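PDB 4EEI: adenylosuccinate lyase, which probably catalyses two fumarate-releasing steps of purine biosynthesis, among them the cleavage of adenylosuccinate to AMP and fumarate. Local coordinates for residues B[5-10]-B[321-325]; B[272-277]-B[326-330]. All coordinates share one frame. Residue numbers count along the deposited sequence, not the author numbering.

Contact 1 (B[5-10]-B[321-325]). With AMP (adenosine monophosphate), chain C.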
loop_
_atom_site.group_PDB
_atom_site.type_symbol
_atom_site.label_atom_id
_atom_site.label_comp_id
_atom_site.label_asym_id
_atom_site.label_seq_id
_atom_site.Cartn_x
_atom_site.Cartn_y
_atom_site.Cartn_z
ATOM N N TYR B 5 -21.743 7.500 8.354
ATOM C CA TYR B 5 -21.736 6.107 7.902
ATOM C C TYR B 5 -21.802 5.089 9.043
ATOM O O TYR B 5 -21.556 3.906 8.838
ATOM C CB TYR B 5 -20.478 5.823 7.071
ATOM C CG TYR B 5 -20.227 6.834 5.973
ATOM C CD1 TYR B 5 -21.170 7.061 4.981
ATOM C CD2 TYR B 5 -19.039 7.546 5.924
ATOM C CE1 TYR B 5 -20.937 7.990 3.961
ATOM C CE2 TYR B 5 -18.791 8.465 4.915
ATOM C CZ TYR B 5 -19.745 8.686 3.942
ATOM O OH TYR B 5 -19.498 9.611 2.941
ATOM N N ASP B 6 -22.135 5.549 10.239
ATOM C CA ASP B 6 -22.058 4.705 11.426
ATOM C C ASP B 6 -23.231 3.731 11.489
ATOM O O ASP B 6 -24.379 4.138 11.580
ATOM C CB ASP B 6 -22.039 5.586 12.687
ATOM C CG ASP B 6 -21.665 4.817 13.942
ATOM O OD1 ASP B 6 -21.925 3.600 14.000
ATOM O OD2 ASP B 6 -21.109 5.434 14.878
ATOM N N VAL B 7 -22.934 2.440 11.458
ATOM C CA VAL B 7 -23.958 1.423 11.655
ATOM C C VAL B 7 -23.972 1.103 13.138
ATOM O O VAL B 7 -22.997 0.572 13.663
ATOM C CB VAL B 7 -23.636 0.147 10.869
ATOM C CG1 VAL B 7 -24.717 -0.911 11.106
ATOM C CG2 VAL B 7 -23.497 0.466 9.380
ATOM N N ALA B 8 -25.083 1.417 13.798
ATOM C CA ALA B 8 -25.157 1.418 15.259
ATOM C C ALA B 8 -24.676 0.125 15.918
ATOM O O ALA B 8 -23.919 0.166 16.889
ATOM C CB ALA B 8 -26.574 1.778 15.721
ATOM N N GLU B 9 -25.110 -1.020 15.399
ATOM C CA GLU B 9 -24.803 -2.287 16.056
ATOM C C GLU B 9 -23.335 -2.658 15.909
ATOM O O GLU B 9 -22.791 -3.404 16.725
ATOM C CB GLU B 9 -25.696 -3.414 15.534
ATOM C CG GLU B 9 -25.542 -3.694 14.053
ATOM C CD GLU B 9 -26.679 -3.099 13.245
ATOM O OE1 GLU B 9 -27.151 -3.775 12.302
ATOM O OE2 GLU B 9 -27.097 -1.955 13.554
ATOM N N ILE B 10 -22.675 -2.142 14.873
ATOM C CA ILE B 10 -21.247 -2.419 14.727
ATOM C C ILE B 10 -20.419 -1.505 15.634
ATOM O O ILE B 10 -19.500 -1.958 16.307
ATOM C CB ILE B 10 -20.788 -2.295 13.265
ATOM C CG1 ILE B 10 -21.666 -3.170 12.365
ATOM C CG2 ILE B 10 -19.313 -2.676 13.125
ATOM C CD1 ILE B 10 -21.703 -4.643 12.775
ATOM N N VAL B 321 -19.579 -3.487 6.773
ATOM C CA VAL B 321 -21.010 -3.712 6.948
ATOM C C VAL B 321 -21.825 -2.629 6.228
ATOM O O VAL B 321 -22.789 -2.931 5.511
ATOM C CB VAL B 321 -21.390 -3.798 8.431
ATOM C CG1 VAL B 321 -22.906 -3.821 8.594
ATOM C CG2 VAL B 321 -20.773 -5.055 9.051
ATOM N N TYR B 322 -21.433 -1.371 6.402
ATOM C CA TYR B 322 -22.097 -0.264 5.693
ATOM C C TYR B 322 -22.094 -0.491 4.184
ATOM O O TYR B 322 -23.119 -0.324 3.521
ATOM C CB TYR B 322 -21.419 1.080 6.008
ATOM C CG TYR B 322 -22.021 2.250 5.243
ATOM C CD1 TYR B 322 -23.075 2.969 5.769
ATOM C CD2 TYR B 322 -21.523 2.631 3.995
ATOM C CE1 TYR B 322 -23.639 4.033 5.082
ATOM C CE2 TYR B 322 -22.087 3.698 3.292
ATOM C CZ TYR B 322 -23.136 4.392 3.849
ATOM O OH TYR B 322 -23.711 5.452 3.175
ATOM N N ALA B 323 -20.951 -0.884 3.646
ATOM C CA ALA B 323 -20.814 -0.986 2.197
ATOM C C ALA B 323 -21.605 -2.163 1.648
ATOM O O ALA B 323 -22.222 -2.049 0.597
ATOM C CB ALA B 323 -19.331 -1.083 1.783
ATOM N N LEU B 324 -21.580 -3.298 2.343
ATOM C CA LEU B 324 -22.307 -4.480 1.863
ATOM C C LEU B 324 -23.813 -4.246 1.869
ATOM O O LEU B 324 -24.522 -4.725 0.981
ATOM C CB LEU B 324 -21.979 -5.711 2.706
ATOM C CG LEU B 324 -20.534 -6.209 2.617
ATOM C CD1 LEU B 324 -20.296 -7.261 3.670
ATOM C CD2 LEU B 324 -20.269 -6.786 1.224
ATOM N N ARG B 325 -24.313 -3.543 2.882
ATOM C CA ARG B 325 -25.747 -3.244 2.958
ATOM C C ARG B 325 -26.149 -2.244 1.904
ATOM O O ARG B 325 -27.207 -2.373 1.274
ATOM C CB ARG B 325 -26.126 -2.717 4.347
ATOM C CG ARG B 325 -25.893 -3.720 5.466
ATOM C CD ARG B 325 -26.464 -3.247 6.789
ATOM N NE ARG B 325 -26.209 -4.235 7.841
ATOM C CZ ARG B 325 -26.490 -4.051 9.127
ATOM N NH1 ARG B 325 -27.032 -2.913 9.536
ATOM N NH2 ARG B 325 -26.219 -5.008 10.002
HETATM P P AMP C . -20.915 10.920 0.293
HETATM O O1P AMP C . -21.438 10.234 1.529
HETATM O O2P AMP C . -20.680 9.997 -0.873
HETATM O O3P AMP C . -19.789 11.881 0.560
HETATM O "O5'" AMP C . -22.134 11.852 -0.181
HETATM C "C5'" AMP C . -21.974 12.780 -1.252
HETATM C "C4'" AMP C . -23.110 13.793 -1.205
HETATM O "O4'" AMP C . -22.943 14.778 -2.228
HETATM C "C3'" AMP C . -24.448 13.120 -1.451
HETATM O "O3'" AMP C . -25.393 13.613 -0.501
HETATM C "C2'" AMP C . -24.852 13.557 -2.841
HETATM O "O2'" AMP C . -26.266 13.714 -2.938
HETATM C "C1'" AMP C . -24.143 14.889 -2.997
HETATM N N9 AMP C . -23.840 15.183 -4.417
HETATM C C8 AMP C . -24.356 14.556 -5.488
HETATM N N7 AMP C . -23.867 15.080 -6.641
HETATM C C5 AMP C . -23.018 16.068 -6.305
HETATM C C6 AMP C . -22.160 17.031 -7.030
HETATM N N6 AMP C . -22.111 17.041 -8.382
HETATM N N1 AMP C . -21.429 17.898 -6.296
HETATM C C2 AMP C . -21.469 17.898 -4.952
HETATM N N3 AMP C . -22.225 17.053 -4.230
HETATM C C4 AMP C . -23.007 16.132 -4.838
#
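Tyr322 loses more surface here than any other residue, 85 Å², because Tyr5 and Val7, in the loop that leads into helix 8-14, pack against its ring, Tyr5 over one face and Val7 at the edge. Tyr5 meets that ring edge-to-face, with centroids 5.2 Å apart and planes at 64°; Tyr5 CD1 comes within 3.5 Å of Tyr322 CZ, and Tyr5 CB adds a CH-pi contact over the face. Tyr322 OH itself bonds to Arg326. Val7, the N-cap residue, points at the helix, with CG2 4.0 Å from Tyr322 CB and CG1 3.4 Å from Arg325 NH1. Beyond it Arg325 closes a salt bridge, its NH1 and NH2 both reaching Glu9 OE1, at 2.9 and 2.8 Å, while its NE pairs with Asp116. At the far end of its ring, Tyr5 OH makes a very short 2.5 Å hydrogen bond to AMP O1P. The contact thus borders an AMP site to which a second subunit contributes Lys66, Gln212, Ser306 and Arg310, the shared site characteristic of the fumarase/aspartase superfamily.

Contact 2 (B[272-277]-B[326-330]). With AMP (adenosine monophosphate), chain C.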
loop_
_atom_site.group_PDB
_atom_site.type_symbol
_atom_site.label_atom_id
_atom_site.label_comp_id
_atom_site.label_asym_id
_atom_site.label_seq_id
_atom_site.Cartn_x
_atom_site.Cartn_y
_atom_site.Cartn_z
ATOM N N ILE B 272 -24.548 7.966 -7.655
ATOM C CA ILE B 272 -23.909 8.465 -6.442
ATOM C C ILE B 272 -23.615 7.363 -5.436
ATOM O O ILE B 272 -22.651 7.456 -4.678
ATOM C CB ILE B 272 -24.731 9.576 -5.766
ATOM C CG1 ILE B 272 -26.175 9.121 -5.573
ATOM C CG2 ILE B 272 -24.636 10.874 -6.582
ATOM C CD1 ILE B 272 -27.008 10.069 -4.733
ATOM N N SER B 273 -24.427 6.310 -5.422
ATOM C CA SER B 273 -24.186 5.219 -4.465
ATOM C C SER B 273 -22.942 4.410 -4.805
ATOM O O SER B 273 -22.087 4.151 -3.948
ATOM C CB SER B 273 -25.411 4.306 -4.372
ATOM O OG SER B 273 -25.224 3.331 -3.372
ATOM N N THR B 274 -22.819 4.014 -6.065
ATOM C CA THR B 274 -21.663 3.216 -6.455
ATOM C C THR B 274 -20.376 4.045 -6.401
ATOM O O THR B 274 -19.281 3.498 -6.229
ATOM C CB THR B 274 -21.876 2.529 -7.817
ATOM O OG1 THR B 274 -22.417 3.473 -8.751
ATOM C CG2 THR B 274 -22.872 1.383 -7.656
ATOM N N GLU B 275 -20.500 5.364 -6.530
ATOM C CA GLU B 275 -19.329 6.231 -6.345
ATOM C C GLU B 275 -18.913 6.263 -4.874
ATOM O O GLU B 275 -17.737 6.083 -4.538
ATOM C CB GLU B 275 -19.585 7.637 -6.911
ATOM C CG GLU B 275 -19.576 7.638 -8.438
ATOM C CD GLU B 275 -19.905 8.985 -9.060
ATOM O OE1 GLU B 275 -19.878 10.023 -8.352
ATOM O OE2 GLU B 275 -20.191 9.004 -10.280
ATOM N N ASN B 276 -19.886 6.459 -3.994
ATOM C CA ASN B 276 -19.653 6.335 -2.555
ATOM C C ASN B 276 -18.965 5.018 -2.198
ATOM O O ASN B 276 -18.001 4.996 -1.428
ATOM C CB ASN B 276 -20.978 6.467 -1.781
ATOM C CG ASN B 276 -20.801 6.275 -0.275
ATOM O OD1 ASN B 276 -20.798 5.148 0.216
ATOM N ND2 ASN B 276 -20.658 7.379 0.461
ATOM N N LEU B 277 -19.437 3.920 -2.787
ATOM C CA LEU B 277 -18.907 2.600 -2.446
ATOM C C LEU B 277 -17.496 2.393 -3.001
ATOM O O LEU B 277 -16.721 1.594 -2.483
ATOM C CB LEU B 277 -19.850 1.498 -2.930
ATOM C CG LEU B 277 -21.234 1.518 -2.288
ATOM C CD1 LEU B 277 -22.211 0.659 -3.063
ATOM C CD2 LEU B 277 -21.163 1.061 -0.845
ATOM N N ARG B 326 -25.325 -1.221 1.709
ATOM C CA ARG B 326 -25.692 -0.182 0.739
ATOM C C ARG B 326 -25.617 -0.728 -0.689
ATOM O O ARG B 326 -26.487 -0.438 -1.523
ATOM C CB ARG B 326 -24.807 1.058 0.883
ATOM C CG ARG B 326 -25.106 2.127 -0.160
ATOM C CD ARG B 326 -24.480 3.477 0.171
ATOM N NE ARG B 326 -24.956 4.503 -0.761
ATOM C CZ ARG B 326 -24.774 5.806 -0.600
ATOM N NH1 ARG B 326 -24.116 6.254 0.461
ATOM N NH2 ARG B 326 -25.260 6.659 -1.499
ATOM N N MET B 327 -24.590 -1.525 -0.971
ATOM C CA MET B 327 -24.489 -2.155 -2.288
ATOM C C MET B 327 -25.663 -3.092 -2.556
ATOM O O MET B 327 -26.194 -3.121 -3.659
ATOM C CB MET B 327 -23.175 -2.915 -2.439
ATOM C CG MET B 327 -23.060 -3.607 -3.811
ATOM S SD MET B 327 -22.989 -2.428 -5.197
ATOM C CE MET B 327 -21.213 -2.179 -5.280
ATOM N N LYS B 328 -26.074 -3.860 -1.551
ATOM C CA LYS B 328 -27.242 -4.727 -1.723
ATOM C C LYS B 328 -28.496 -3.928 -2.049
ATOM O O LYS B 328 -29.257 -4.280 -2.963
ATOM C CB LYS B 328 -27.476 -5.592 -0.479
ATOM C CG LYS B 328 -28.788 -6.390 -0.522
ATOM C CD LYS B 328 -29.383 -6.498 0.871
ATOM C CE LYS B 328 -30.452 -7.573 0.979
ATOM N NZ LYS B 328 -31.666 -7.341 0.133
ATOM N N ASN B 329 -28.722 -2.836 -1.325
ATOM C CA ASN B 329 -29.915 -2.038 -1.598
ATOM C C ASN B 329 -29.833 -1.388 -2.978
ATOM O O ASN B 329 -30.834 -1.281 -3.678
ATOM C CB ASN B 329 -30.117 -0.986 -0.508
ATOM C CG ASN B 329 -30.533 -1.590 0.821
ATOM O OD1 ASN B 329 -31.309 -2.552 0.871
ATOM N ND2 ASN B 329 -30.027 -1.016 1.914
ATOM N N THR B 330 -28.636 -0.962 -3.360
ATOM C CA THR B 330 -28.412 -0.371 -4.678
ATOM C C THR B 330 -28.672 -1.387 -5.798
ATOM O O THR B 330 -29.285 -1.062 -6.812
ATOM C CB THR B 330 -26.982 0.209 -4.786
ATOM O OG1 THR B 330 -26.862 1.339 -3.907
ATOM C CG2 THR B 330 -26.691 0.670 -6.199
HETATM P P AMP C . -20.915 10.920 0.293
HETATM O O1P AMP C . -21.438 10.234 1.529
HETATM O O2P AMP C . -20.680 9.997 -0.873
HETATM O O3P AMP C . -19.789 11.881 0.560
HETATM O "O5'" AMP C . -22.134 11.852 -0.181
HETATM C "C5'" AMP C . -21.974 12.780 -1.252
HETATM C "C4'" AMP C . -23.110 13.793 -1.205
HETATM O "O4'" AMP C . -22.943 14.778 -2.228
HETATM C "C3'" AMP C . -24.448 13.120 -1.451
HETATM O "O3'" AMP C . -25.393 13.613 -0.501
HETATM C "C2'" AMP C . -24.852 13.557 -2.841
HETATM O "O2'" AMP C . -26.266 13.714 -2.938
HETATM C "C1'" AMP C . -24.143 14.889 -2.997
HETATM N N9 AMP C . -23.840 15.183 -4.417
HETATM C C8 AMP C . -24.356 14.556 -5.488
HETATM N N7 AMP C . -23.867 15.080 -6.641
HETATM C C5 AMP C . -23.018 16.068 -6.305
HETATM C C6 AMP C . -22.160 17.031 -7.030
HETATM N N6 AMP C . -22.111 17.041 -8.382
HETATM N N1 AMP C . -21.429 17.898 -6.296
HETATM C C2 AMP C . -21.469 17.898 -4.952
HETATM N N3 AMP C . -22.225 17.053 -4.230
HETATM C C4 AMP C . -23.007 16.132 -4.838
#
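Ile272 opens helix 272-293 beside the nucleotide: its CG2 is 3.9 Å from AMP C8, and it barely touches helix 304-333. One residue on, Ser273 faces that helix and supplies the polar centre of the contact. Ser273 OG accepts a hydrogen bond from Arg326 NE at 2.9 Å. The same Ser273 OG shares another, 2.6 Å long, with Thr330 OG1, so a single hydroxyl joins two residues one turn apart. Thr274 points away, yet its CG2 still lies 4.1 Å from Thr330 CG2. Glu275, out of reach of 326-330, hydrogen-bonds Ile303 of the second subunit and His141 of the third through its OE1. Asn276 has its CB over one face of the Arg326 guanidinium, whose NH1 also bonds Tyr322 OH; Asn276 ND2 donates a nearly linear 2.9 Å hydrogen bond to AMP O2P. Leu277 ends the segment with apolar packing, CD1 standing 3.7 Å from Met327 CE and CD2 4.0 Å from Arg326 CB. The short axes run antiparallel at 156° and approach to 10.1 Å, with Ser273 and Leu277 facing the partner helix and Arg326 reaching across one side of the interface. Such antiparallel packing of long helices is typical of the central helical bundle of the fumarase/aspartase fold, whose subunits build their active sites together, here with AMP bound at the helix surface.

From the N terminus, the chain enters contact 1 at 5-10, passes through the helices 94-131 and 217-244, and reaches 272-277, the first half of contact 2. It then turns back along helix 304-333, where 321-325 closes the long loop of contact 1 and the very next residues, 326-330, close the shorter loop of contact 2. The two loops therefore cross. Helix 304-333 carries both second halves, tying the N-terminal segment and helix 272-293 to consecutive turns of one rod. The contacts also touch directly, Tyr322 CE2 lying 3.6 Å from Asn276 OD1, and they converge on two oxygens of the same AMP phosphate.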